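PDB 2AXO: hypothetical protein Atu2684 from Agrobacterium tumefaciens, which is of unknown function but belongs to a family of the thioredoxin clan and carries a disulfide between two closely spaced cysteines. Local coordinates for residues A[148-153]-A[163-168]; A[171-176]-A[206-211]; A[235-240]-A[251-256]. All coordinates share one frame; numbering follows the deposited sequence.

Contact 1: A[148-153]-A[163-168]; sequences LNVPVS and IDIGAG
Val-150 turns CG1 anti to its backbone N (chi1 -176°), and Ile-165, with CG1 beside its own backbone N (chi1 -50°), has the methyl CG2 anti to N. These rotamers, on backbones held in register, bring CG1 of Val-150 to 4.0 Å from CG2 of Ile-165, their side chains crossing obliquely. The same CG1 also lies 3.6 Å from the carbonyl O of Gly-166, a van der Waals neighbour.

The backbone pairing is that of an antiparallel hairpin. Ser-153 and Asp-164 form its hydrogen-bonded pair: Ser-153 N reaches Asp-164 O at 2.8 Å, in the carbonyl plane, and Asp-164 N returns to Ser-153 O at 2.7 Å. Val-152 and Ile-165 are the adjoining non-hydrogen-bonded pair. Further on, Gly-166 N donates to Pro-151 O at 2.8 Å, and the proline ring leans over the glycine, CG of Pro-151 being 3.6 Å from CA of Gly-166.

Beyond this bond the two chains part, and a water bridges the gap by donating to the carbonyl oxygens of Asn-149 and Ala-167. On the opposite face to Val-152 and Ile-165, the side chains of Ser-153 and Asp-164 touch only through CB, at 4.0 Å; the carboxylate OD1 of Asp-164 is bonded instead to Thr-218 OG1.

In the fold, strand 161-165 lies between strands 152-156 and 217-221. The aliphatic face packs on strand 232-241, with Val-150 and Ile-165 on Leu-238, and Val-152 and Ile-163 on Val-236, while strand 172-186 meets Ile-163.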
loop_
_atom_site.group_PDB
_atom_site.type_symbol
_atom_site.label_atom_id
_atom_site.label_comp_id
_atom_site.label_asym_id
_atom_site.label_seq_id
_atom_site.Cartn_x
_atom_site.Cartn_y
_atom_site.Cartn_z
ATOM N N LEU A 148 -28.587 -2.131 4.405
ATOM C CA LEU A 148 -28.586 -0.966 5.279
ATOM C C LEU A 148 -29.869 -0.988 6.124
ATOM O O LEU A 148 -30.861 -0.344 5.785
ATOM C CB LEU A 148 -28.514 0.301 4.422
ATOM C CG LEU A 148 -27.332 0.305 3.439
ATOM C CD1 LEU A 148 -27.335 1.584 2.619
ATOM C CD2 LEU A 148 -26.020 0.178 4.217
ATOM N N ASN A 149 -29.826 -1.724 7.232
ATOM C CA ASN A 149 -30.980 -1.890 8.118
ATOM C C ASN A 149 -31.262 -0.772 9.114
ATOM O O ASN A 149 -32.361 -0.694 9.667
ATOM C CB ASN A 149 -30.842 -3.203 8.883
ATOM C CG ASN A 149 -30.909 -4.408 7.981
ATOM O OD1 ASN A 149 -30.466 -5.491 8.349
ATOM N ND2 ASN A 149 -31.479 -4.232 6.793
ATOM N N VAL A 150 -30.280 0.087 9.354
ATOM C CA VAL A 150 -30.455 1.187 10.298
ATOM C C VAL A 150 -30.649 2.494 9.549
ATOM O O VAL A 150 -29.812 2.886 8.739
ATOM C CB VAL A 150 -29.227 1.329 11.217
ATOM C CG1 VAL A 150 -29.478 2.410 12.255
ATOM C CG2 VAL A 150 -28.918 0.000 11.886
ATOM N N PRO A 151 -31.761 3.196 9.814
ATOM C CA PRO A 151 -31.996 4.458 9.121
ATOM C C PRO A 151 -30.998 5.541 9.522
ATOM O O PRO A 151 -30.666 5.696 10.698
ATOM C CB PRO A 151 -33.436 4.804 9.506
ATOM C CG PRO A 151 -33.589 4.187 10.853
ATOM C CD PRO A 151 -32.878 2.866 10.718
ATOM N N VAL A 152 -30.499 6.259 8.520
ATOM C CA VAL A 152 -29.551 7.344 8.734
ATOM C C VAL A 152 -30.016 8.502 7.866
ATOM O O VAL A 152 -30.290 8.325 6.676
ATOM C CB VAL A 152 -28.107 6.952 8.319
ATOM C CG1 VAL A 152 -27.169 8.132 8.553
ATOM C CG2 VAL A 152 -27.635 5.751 9.124
ATOM N N SER A 153 -30.127 9.677 8.473
ATOM C CA SER A 153 -30.567 10.884 7.776
ATOM C C SER A 153 -29.573 12.000 8.055
ATOM O O SER A 153 -28.970 12.047 9.123
ATOM C CB SER A 153 -31.946 11.332 8.277
ATOM O OG SER A 153 -32.934 10.335 8.072
ATOM N N ILE A 163 -27.097 14.916 11.890
ATOM C CA ILE A 163 -27.137 13.523 11.475
ATOM C C ILE A 163 -28.054 12.775 12.423
ATOM O O ILE A 163 -27.826 12.762 13.633
ATOM C CB ILE A 163 -25.753 12.874 11.549
ATOM C CG1 ILE A 163 -24.789 13.601 10.612
ATOM C CG2 ILE A 163 -25.854 11.388 11.202
ATOM C CD1 ILE A 163 -23.364 13.074 10.683
ATOM N N ASP A 164 -29.091 12.164 11.867
ATOM C CA ASP A 164 -30.065 11.402 12.641
ATOM C C ASP A 164 -29.904 9.908 12.388
ATOM O O ASP A 164 -29.964 9.454 11.243
ATOM C CB ASP A 164 -31.484 11.834 12.263
ATOM C CG ASP A 164 -32.088 12.789 13.267
ATOM O OD1 ASP A 164 -31.382 13.721 13.712
ATOM O OD2 ASP A 164 -33.277 12.611 13.608
ATOM N N ILE A 165 -29.704 9.151 13.461
ATOM C CA ILE A 165 -29.526 7.707 13.368
ATOM C C ILE A 165 -30.644 6.984 14.108
ATOM O O ILE A 165 -31.013 7.369 15.218
ATOM C CB ILE A 165 -28.191 7.279 13.983
ATOM C CG1 ILE A 165 -27.064 8.149 13.419
ATOM C CG2 ILE A 165 -27.930 5.809 13.682
ATOM C CD1 ILE A 165 -25.737 7.892 14.054
ATOM N N GLY A 166 -31.171 5.934 13.490
ATOM C CA GLY A 166 -32.248 5.174 14.100
ATOM C C GLY A 166 -31.804 4.082 15.054
ATOM O O GLY A 166 -30.614 3.907 15.318
ATOM N N ALA A 167 -32.776 3.334 15.565
ATOM C CA ALA A 167 -32.510 2.253 16.506
ATOM C C ALA A 167 -31.993 0.982 15.842
ATOM O O ALA A 167 -32.307 0.685 14.684
ATOM C CB ALA A 167 -33.776 1.942 17.309
ATOM N N GLY A 168 -31.205 0.227 16.599
ATOM C CA GLY A 168 -30.643 -1.012 16.105
ATOM C C GLY A 168 -29.954 -1.766 17.225
ATOM O O GLY A 168 -30.219 -1.518 18.400
HETATM O O HOH W 1 -32.504 -1.482 12.828
HETATM O O HOH W 2 -33.174 8.861 10.324
#

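Contact 2: A[171-176]-A[206-211]; sequences KADVVV and VQTVGM
Val-174 faces both Val-209 and Gly-210 in a beta bulge, an irregularity in the antiparallel hairpin formed by strands 172-186 and 196-212. The evidence is in the bonding: Val-174 O accepts from Val-209 N at 2.8 Å, nearly along the C=O axis, whereas Val-174 N donates to the O of the next residue, Gly-210, at 2.9 Å, from 37° above that carbonyl's plane. Two residues on one strand thus answer one on the other. Regular pairing is found at Val-176 and Gln-207, which exchange a bond in each direction.

The more deeply packed side is the one bearing Val-174 and Val-176, both buried. The bulge carries the Val-209 side chain to this side, and its CG2, beside the backbone N (chi1 -178° places CG1 anti to that N), rests 3.8 Å from CG2 of Val-176. Strand 217-221 covers Val-209, through Val-219 and Leu-221, while strand 161-165 covers the two valines.

The other face reaches solvent, although single methyl contacts on it are close. There Asp-173, Thr-208 and the selenomethionine Met-211 are partly or fully exposed, and CB of Asp-173 lies 3.6 Å from CG2 of Thr-208. Further along, Val-175, buried on this same face, meets partly exposed Val-206 methyl to methyl, their CG1 atoms 3.5 Å apart.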
loop_
_atom_site.group_PDB
_atom_site.type_symbol
_atom_site.label_atom_id
_atom_site.label_comp_id
_atom_site.label_asym_id
_atom_site.label_seq_id
_atom_site.Cartn_x
_atom_site.Cartn_y
_atom_site.Cartn_z
ATOM N N LYS A 171 -22.705 -2.107 18.180
ATOM C CA LYS A 171 -21.987 -0.846 18.271
ATOM C C LYS A 171 -21.362 -0.497 16.931
ATOM O O LYS A 171 -20.923 -1.373 16.189
ATOM C CB LYS A 171 -20.908 -0.919 19.360
ATOM C CG LYS A 171 -21.469 -0.867 20.774
ATOM C CD LYS A 171 -20.379 -0.723 21.821
ATOM C CE LYS A 171 -19.597 -2.011 22.006
ATOM N NZ LYS A 171 -20.418 -3.084 22.630
ATOM N N ALA A 172 -21.334 0.787 16.611
ATOM C CA ALA A 172 -20.756 1.207 15.346
ATOM C C ALA A 172 -20.302 2.645 15.435
ATOM O O ALA A 172 -20.838 3.427 16.218
ATOM C CB ALA A 172 -21.785 1.053 14.225
ATOM N N ASP A 173 -19.304 3.000 14.639
ATOM C CA ASP A 173 -18.839 4.370 14.646
ATOM C C ASP A 173 -19.656 5.144 13.645
ATOM O O ASP A 173 -20.122 4.593 12.651
ATOM C CB ASP A 173 -17.370 4.475 14.234
ATOM C CG ASP A 173 -16.427 3.926 15.274
ATOM O OD1 ASP A 173 -16.680 4.126 16.476
ATOM O OD2 ASP A 173 -15.425 3.304 14.872
ATOM N N VAL A 174 -19.848 6.423 13.925
ATOM C CA VAL A 174 -20.551 7.280 13.000
ATOM C C VAL A 174 -19.411 7.900 12.200
ATOM O O VAL A 174 -18.734 8.812 12.670
ATOM C CB VAL A 174 -21.348 8.370 13.737
ATOM C CG1 VAL A 174 -22.018 9.294 12.728
ATOM C CG2 VAL A 174 -22.398 7.717 14.633
ATOM N N VAL A 175 -19.186 7.375 10.999
ATOM C CA VAL A 175 -18.105 7.841 10.134
ATOM C C VAL A 175 -18.588 8.803 9.047
ATOM O O VAL A 175 -19.590 8.547 8.384
ATOM C CB VAL A 175 -17.404 6.637 9.448
ATOM C CG1 VAL A 175 -16.249 7.117 8.570
ATOM C CG2 VAL A 175 -16.906 5.656 10.502
ATOM N N VAL A 176 -17.869 9.905 8.866
ATOM C CA VAL A 176 -18.226 10.869 7.835
ATOM C C VAL A 176 -17.082 10.978 6.844
ATOM O O VAL A 176 -15.940 11.263 7.222
ATOM C CB VAL A 176 -18.507 12.274 8.411
ATOM C CG1 VAL A 176 -18.854 13.241 7.279
ATOM C CG2 VAL A 176 -19.646 12.211 9.415
ATOM N N VAL A 206 -11.782 11.702 6.121
ATOM C CA VAL A 206 -12.688 10.766 6.777
ATOM C C VAL A 206 -12.510 10.933 8.283
ATOM O O VAL A 206 -11.381 10.966 8.770
ATOM C CB VAL A 206 -12.342 9.298 6.409
ATOM C CG1 VAL A 206 -13.297 8.347 7.113
ATOM C CG2 VAL A 206 -12.399 9.103 4.897
ATOM N N GLN A 207 -13.609 11.043 9.020
ATOM C CA GLN A 207 -13.519 11.199 10.467
ATOM C C GLN A 207 -14.695 10.568 11.191
ATOM O O GLN A 207 -15.812 10.503 10.668
ATOM C CB GLN A 207 -13.425 12.679 10.848
ATOM C CG GLN A 207 -14.596 13.517 10.381
ATOM C CD GLN A 207 -14.434 14.988 10.723
ATOM O OE1 GLN A 207 -13.365 15.569 10.525
ATOM N NE2 GLN A 207 -15.500 15.601 11.216
ATOM N N THR A 208 -14.425 10.094 12.399
ATOM C CA THR A 208 -15.443 9.478 13.231
ATOM C C THR A 208 -15.990 10.577 14.124
ATOM O O THR A 208 -15.240 11.210 14.865
ATOM C CB THR A 208 -14.840 8.360 14.081
ATOM O OG1 THR A 208 -14.288 7.360 13.217
ATOM C CG2 THR A 208 -15.902 7.732 14.966
ATOM N N VAL A 209 -17.297 10.799 14.058
ATOM C CA VAL A 209 -17.919 11.870 14.824
ATOM C C VAL A 209 -18.669 11.426 16.075
ATOM O O VAL A 209 -19.196 12.254 16.822
ATOM C CB VAL A 209 -18.856 12.670 13.902
ATOM C CG1 VAL A 209 -19.480 13.829 14.645
ATOM C CG2 VAL A 209 -18.065 13.180 12.706
ATOM N N GLY A 210 -18.698 10.124 16.321
ATOM C CA GLY A 210 -19.390 9.631 17.495
ATOM C C GLY A 210 -19.543 8.127 17.456
ATOM O O GLY A 210 -19.114 7.474 16.505
HETATM N N MSE A 211 -20.154 7.581 18.498
HETATM C CA MSE A 211 -20.365 6.147 18.585
HETATM C C MSE A 211 -21.845 5.847 18.753
HETATM O O MSE A 211 -22.540 6.503 19.525
HETATM C CB MSE A 211 -19.587 5.584 19.772
HETATM C CG MSE A 211 -19.853 4.124 20.053
HETATM SE SE MSE A 211 -18.823 3.545 21.576
HETATM C CE MSE A 211 -19.619 4.714 22.895
#

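Contact 3: A[235-240]-A[251-256]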
loop_
_atom_site.group_PDB
_atom_site.type_symbol
_atom_site.label_atom_id
_atom_site.label_comp_id
_atom_site.label_asym_id
_atom_site.label_seq_id
_atom_site.Cartn_x
_atom_site.Cartn_y
_atom_site.Cartn_z
ATOM N N ALA A 235 -20.680 11.571 3.106
ATOM C CA ALA A 235 -21.437 10.347 3.242
ATOM C C ALA A 235 -21.307 9.972 4.703
ATOM O O ALA A 235 -20.213 10.033 5.259
ATOM C CB ALA A 235 -20.835 9.257 2.360
ATOM N N VAL A 236 -22.426 9.631 5.332
ATOM C CA VAL A 236 -22.409 9.209 6.725
ATOM C C VAL A 236 -22.482 7.696 6.663
ATOM O O VAL A 236 -23.396 7.138 6.057
ATOM C CB VAL A 236 -23.633 9.733 7.510
ATOM C CG1 VAL A 236 -23.644 9.132 8.916
ATOM C CG2 VAL A 236 -23.587 11.261 7.597
ATOM N N LEU A 237 -21.511 7.032 7.272
ATOM C CA LEU A 237 -21.475 5.582 7.263
ATOM C C LEU A 237 -21.555 5.069 8.694
ATOM O O LEU A 237 -20.700 5.396 9.516
ATOM C CB LEU A 237 -20.176 5.088 6.612
ATOM C CG LEU A 237 -19.847 5.615 5.207
ATOM C CD1 LEU A 237 -18.484 5.102 4.768
ATOM C CD2 LEU A 237 -20.928 5.183 4.210
ATOM N N LEU A 238 -22.594 4.296 9.006
ATOM C CA LEU A 238 -22.712 3.738 10.354
ATOM C C LEU A 238 -21.963 2.421 10.220
ATOM O O LEU A 238 -22.531 1.401 9.823
ATOM C CB LEU A 238 -24.177 3.497 10.721
ATOM C CG LEU A 238 -24.439 3.074 12.176
ATOM C CD1 LEU A 238 -23.943 4.146 13.144
ATOM C CD2 LEU A 238 -25.927 2.844 12.355
ATOM N N GLN A 239 -20.680 2.454 10.566
ATOM C CA GLN A 239 -19.820 1.300 10.388
ATOM C C GLN A 239 -19.312 0.554 11.612
ATOM O O GLN A 239 -18.749 1.138 12.537
ATOM C CB GLN A 239 -18.643 1.734 9.498
ATOM C CG GLN A 239 -17.681 0.636 9.084
ATOM C CD GLN A 239 -16.850 1.021 7.871
ATOM O OE1 GLN A 239 -16.442 2.180 7.713
ATOM N NE2 GLN A 239 -16.576 0.045 7.016
ATOM N N THR A 240 -19.526 -0.758 11.599
ATOM C CA THR A 240 -19.072 -1.622 12.676
ATOM C C THR A 240 -17.598 -1.925 12.425
ATOM O O THR A 240 -17.061 -1.612 11.364
ATOM C CB THR A 240 -19.839 -2.958 12.690
ATOM O OG1 THR A 240 -19.552 -3.699 11.493
ATOM C CG2 THR A 240 -21.331 -2.708 12.775
ATOM N N VAL A 251 -23.904 -0.795 8.418
ATOM C CA VAL A 251 -25.314 -1.141 8.602
ATOM C C VAL A 251 -26.306 -0.020 8.308
ATOM O O VAL A 251 -27.524 -0.227 8.356
ATOM C CB VAL A 251 -25.562 -1.663 10.036
ATOM C CG1 VAL A 251 -24.682 -2.878 10.304
ATOM C CG2 VAL A 251 -25.282 -0.576 11.046
ATOM N N GLY A 252 -25.783 1.160 7.991
ATOM C CA GLY A 252 -26.628 2.300 7.682
ATOM C C GLY A 252 -25.792 3.325 6.951
ATOM O O GLY A 252 -24.582 3.398 7.168
ATOM N N ALA A 253 -26.411 4.114 6.078
ATOM C CA ALA A 253 -25.652 5.113 5.344
ATOM C C ALA A 253 -26.529 6.189 4.733
ATOM O O ALA A 253 -27.709 5.971 4.450
ATOM C CB ALA A 253 -24.821 4.445 4.255
ATOM N N SER A 254 -25.926 7.350 4.518
ATOM C CA SER A 254 -26.628 8.479 3.950
ATOM C C SER A 254 -25.647 9.431 3.294
ATOM O O SER A 254 -24.474 9.488 3.666
ATOM C CB SER A 254 -27.390 9.218 5.052
ATOM O OG SER A 254 -27.927 10.446 4.586
ATOM N N ILE A 255 -26.132 10.168 2.303
ATOM C CA ILE A 255 -25.303 11.155 1.642
ATOM C C ILE A 255 -25.973 12.507 1.764
ATOM O O ILE A 255 -27.190 12.625 1.656
ATOM C CB ILE A 255 -25.084 10.853 0.147
ATOM C CG1 ILE A 255 -24.049 9.734 -0.008
ATOM C CG2 ILE A 255 -24.598 12.122 -0.576
ATOM C CD1 ILE A 255 -23.676 9.422 -1.444
ATOM N N LEU A 256 -25.163 13.518 2.027
ATOM C CA LEU A 256 -25.641 14.880 2.140
ATOM C C LEU A 256 -24.831 15.666 1.125
ATOM O O LEU A 256 -23.605 15.720 1.221
ATOM C CB LEU A 256 -25.383 15.429 3.549
ATOM C CG LEU A 256 -25.738 16.904 3.758
ATOM C CD1 LEU A 256 -27.201 17.131 3.396
ATOM C CD2 LEU A 256 -25.486 17.307 5.208
#
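Val-236 N donates to Ser-254 O at 2.6 Å, the shortest polar bond between segments 235-240 and 251-256. The N-H runs fairly straight (163°), and the donor is tilted slightly from the carbonyl plane. Beside this hydrogen bond the same oxygen receives a weaker CA-H contact from Ala-235, whose CA lies 3.2 Å away from it. The return bond, Ser-254 N to Val-236 O, is longer at 3.0 Å and lies in the plane of the carbonyl, completing a hydrogen-bonded pair in this antiparallel hairpin.

At the other end the pairing slips. Leu-238 N donates to Gly-252 O, but Leu-238 O accepts from Val-251 N, one residue earlier, at 2.9 Å and nearly on the line of the carbonyl. Val-251 and Gly-252 together face Leu-238, which defines a beta bulge. In Leu-238, chi1 of -173° puts CG anti to the backbone N, and CD2 of that branch lies 3.7 Å from CG2 of Val-251. Val-251 CG1 meets CG2 of Thr-240, the two side chains at about a right angle.

On the face of Ala-235, Leu-237, Ala-253 and Ile-255 the packing is light. CD2 of Leu-237 touches CB of Ala-253 at 4.0 Å between the two hydrogen-bonded regions, and at the far end CB of Ala-235 touches CG1 of Ile-255. Val-45 and Val-74 cover this aliphatic face; they belong to the sheet of strands 45-50 and 74-79, consistent with the thioredoxin clan.

The reverse face mixes Val-236 and Leu-238 with Ser-254, which Val-152 touches. Polar ends are bonded outside the two segments: Ser-254 OG to Ser-154 OG, Thr-240 OG1 to Ala-249 O just before 251-256 on the same strand, and buried Gln-239 to Arg-100, Tyr-104 and Ala-248 O. Across the contact itself, cohesion therefore rests on backbone hydrogen bonds and a few aliphatic contacts.

In the fold
The chain first closes contact 1, the hairpin of strands 152-156 and 161-165, and runs on directly into strand 172-186, which opens contact 2. That second loop, closed by strand 196-212, is longer and has no helix between the two segments. Contact 3 closes last, near the C terminus. The three follow in series; none nests in or crosses another. Contacts 2 and 3 share one sheet, because Val-175 O meets Leu-237 N at 2.7 Å across strands 172-186 and 232-241. Contact 1 belongs to the smaller sheet laid over it: Ile-165 CD1 packs on Val-174 CG2 at 3.4 Å, and Val-150 N probably bonds to Val-251 O.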